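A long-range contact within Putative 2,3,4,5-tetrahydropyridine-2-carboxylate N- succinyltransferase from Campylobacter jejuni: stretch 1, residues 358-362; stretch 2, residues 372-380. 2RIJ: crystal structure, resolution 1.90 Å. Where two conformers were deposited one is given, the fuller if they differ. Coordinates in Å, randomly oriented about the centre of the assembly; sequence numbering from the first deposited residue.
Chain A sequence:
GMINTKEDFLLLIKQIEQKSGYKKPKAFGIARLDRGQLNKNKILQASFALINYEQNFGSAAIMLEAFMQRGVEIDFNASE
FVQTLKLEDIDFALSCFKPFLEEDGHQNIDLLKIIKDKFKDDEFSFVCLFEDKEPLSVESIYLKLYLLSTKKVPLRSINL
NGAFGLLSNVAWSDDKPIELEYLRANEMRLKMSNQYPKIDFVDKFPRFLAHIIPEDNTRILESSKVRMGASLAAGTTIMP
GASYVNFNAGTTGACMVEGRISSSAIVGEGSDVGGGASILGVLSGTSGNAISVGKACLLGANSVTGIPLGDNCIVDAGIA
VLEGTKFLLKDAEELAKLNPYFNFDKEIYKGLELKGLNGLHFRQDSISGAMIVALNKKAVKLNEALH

Stretch 1, residues 358-362: NGLHF
Stretch 2, residues 372-380: IVALNKKAV

The contact is a short antiparallel pairing: strand 360-362 runs against strand 372-375, their N-to-C directions 144° apart and their axes 4.4 Å apart at closest approach. Together the stretches bury 402 Å².

Asn358 (phi/psi -96/151, chi1 m) leads in without touching stretch 2. Gly359 follows at 74/18, a positive phi that favours glycine. Gly359 CA lies 3.6 Å from Ala379 CB, and an ideal CB on Gly359 would sit a tight 3.2 Å from Ala379 CB. Its carbonyl accepts a nearly linear bond, Asn376 N to Gly359 O, 2.8 Å at 176°.

Leu360 (-80/144; m, t) forms a non-hydrogen-bonded pair with Leu375 (-83/133; t, p), CA to CA 5.3 Å, and the side chains diverge. Leu360 CD2 instead reaches Val373 CG2 at 3.8 Å, while Leu360 CA approaches Ala374 O at 3.6 Å, a CA-H...O contact.

His361 (-128/108; chi1 t, chi2 174°) and Ala374 (-135/-175) form the hydrogen-bonded pair, their side chains sharing one face: His361 N donates to Ala374 O at 2.8 Å (142°), and Ala374 N to His361 O at 2.9 Å (154°). Water 1 bridges the stretches, its oxygen 2.9 Å from His361 ND1 and accepting from Lys377 N at 3.0 Å. Nearby, Asn376 (-72/108; chi1 t, chi2 6°) caps the following weakly bonded helix through a weak 3.1 Å bond from Lys378 N to Asn376 OD1; Ala379 N to Asn376 O, 2.8 Å, reinforces the turn. Lys377 NZ folds back to Leu375 O at 2.7 Å.

Phe362 (-93/124; chi1 m, chi2 -86°) pairs without hydrogen bonds with Val373 (-115/123; chi1 p), CA to CA 4.7 Å, on the face opposite His361 and Ala374. Val373 CG2 lies over the Phe362 ring, 4.1 Å from its centroid and 25° off the normal, a CH-pi contact.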

# COMPACT_ATOMS: atom_id res chain seq x y z
N ASN A 358 -18.83 17.21 12.21
CA ASN A 358 -17.98 18.40 12.37
C ASN A 358 -16.52 18.06 12.55
O ASN A 358 -16.18 17.03 13.16
CB ASN A 358 -18.43 19.17 13.64
CG ASN A 358 -19.89 19.50 13.62
OD1 ASN A 358 -20.41 20.16 12.69
ND2 ASN A 358 -20.59 19.05 14.64
N GLY A 359 -15.65 18.96 12.12
CA GLY A 359 -14.22 18.82 12.39
C GLY A 359 -13.46 17.76 11.61
O GLY A 359 -12.36 17.38 12.00
N LEU A 360 -14.04 17.28 10.51
CA LEU A 360 -13.42 16.25 9.69
C LEU A 360 -12.34 16.84 8.78
O LEU A 360 -12.46 17.94 8.23
CB LEU A 360 -14.43 15.52 8.80
CG LEU A 360 -15.64 14.84 9.47
CD1 LEU A 360 -16.45 14.08 8.42
CD2 LEU A 360 -15.18 13.86 10.52
N HIS A 361 -11.30 16.06 8.60
CA HIS A 361 -10.23 16.41 7.69
C HIS A 361 -10.01 15.24 6.77
O HIS A 361 -9.50 14.19 7.18
CB HIS A 361 -8.96 16.79 8.44
CG HIS A 361 -7.86 17.28 7.56
ND1 HIS A 361 -6.68 17.78 8.06
CD2 HIS A 361 -7.77 17.40 6.21
CE1 HIS A 361 -5.90 18.14 7.06
NE2 HIS A 361 -6.55 17.96 5.93
N PHE A 362 -10.42 15.41 5.52
CA PHE A 362 -10.25 14.38 4.49
C PHE A 362 -8.92 14.64 3.75
O PHE A 362 -8.66 15.73 3.23
CB PHE A 362 -11.42 14.35 3.49
CG PHE A 362 -12.75 13.97 4.10
CD1 PHE A 362 -13.10 12.64 4.24
CD2 PHE A 362 -13.64 14.94 4.57
CE1 PHE A 362 -14.32 12.28 4.80
CE2 PHE A 362 -14.87 14.57 5.12
CZ PHE A 362 -15.20 13.25 5.23
N ILE A 372 -7.84 8.92 4.12
CA ILE A 372 -8.02 9.11 5.57
C ILE A 372 -9.11 10.12 5.90
O ILE A 372 -9.26 11.12 5.22
CB ILE A 372 -6.68 9.53 6.27
CG1 ILE A 372 -5.74 8.33 6.37
CG2 ILE A 372 -6.93 10.16 7.68
CD1 ILE A 372 -4.29 8.71 6.52
N VAL A 373 -9.87 9.86 6.95
CA VAL A 373 -10.67 10.87 7.60
C VAL A 373 -10.08 11.07 9.02
O VAL A 373 -9.94 10.09 9.78
CB VAL A 373 -12.18 10.61 7.60
CG1 VAL A 373 -12.56 9.25 8.33
CG2 VAL A 373 -12.89 11.83 8.19
N ALA A 374 -9.68 12.29 9.33
CA ALA A 374 -8.96 12.62 10.58
C ALA A 374 -9.54 13.88 11.22
O ALA A 374 -10.52 14.44 10.72
CB ALA A 374 -7.47 12.78 10.29
N LEU A 375 -8.92 14.36 12.31
CA LEU A 375 -9.34 15.58 12.95
C LEU A 375 -8.75 16.80 12.24
O LEU A 375 -7.56 16.87 11.97
CB LEU A 375 -8.92 15.61 14.43
CG LEU A 375 -9.17 16.87 15.24
CD1 LEU A 375 -10.65 17.04 15.59
CD2 LEU A 375 -8.24 16.90 16.49
N ASN A 376 -9.60 17.77 11.97
CA ASN A 376 -9.13 19.10 11.64
C ASN A 376 -8.58 19.69 12.95
O ASN A 376 -9.35 20.03 13.84
CB ASN A 376 -10.25 19.93 11.07
CG ASN A 376 -9.86 21.40 10.90
OD1 ASN A 376 -8.69 21.77 11.12
ND2 ASN A 376 -10.83 22.24 10.59
N LYS A 377 -7.27 19.80 13.06
CA LYS A 377 -6.66 20.27 14.31
C LYS A 377 -7.26 21.59 14.78
O LYS A 377 -7.58 21.74 15.97
CB LYS A 377 -5.14 20.35 14.17
CG LYS A 377 -4.45 19.06 13.62
CD LYS A 377 -4.80 17.76 14.37
CE LYS A 377 -4.28 16.48 13.63
NZ LYS A 377 -5.31 15.63 12.84
N LYS A 378 -7.48 22.54 13.86
CA LYS A 378 -8.16 23.81 14.22
C LYS A 378 -9.60 23.67 14.80
O LYS A 378 -10.07 24.60 15.47
CB LYS A 378 -8.23 24.80 13.04
CG LYS A 378 -6.99 24.89 12.13
CD LYS A 378 -5.69 24.76 12.88
N ALA A 379 -10.29 22.55 14.56
CA ALA A 379 -11.71 22.40 14.97
C ALA A 379 -11.90 22.13 16.49
O ALA A 379 -12.97 22.44 17.05
CB ALA A 379 -12.39 21.31 14.15
N VAL A 380 -10.89 21.52 17.13
CA VAL A 380 -10.90 21.35 18.59
C VAL A 380 -10.89 22.72 19.26
O VAL A 380 -11.72 23.00 20.13
CB VAL A 380 -9.70 20.52 19.10
CG1 VAL A 380 -9.65 20.53 20.63
CG2 VAL A 380 -9.80 19.10 18.58
O HOH W 1 -5.83 19.08 10.48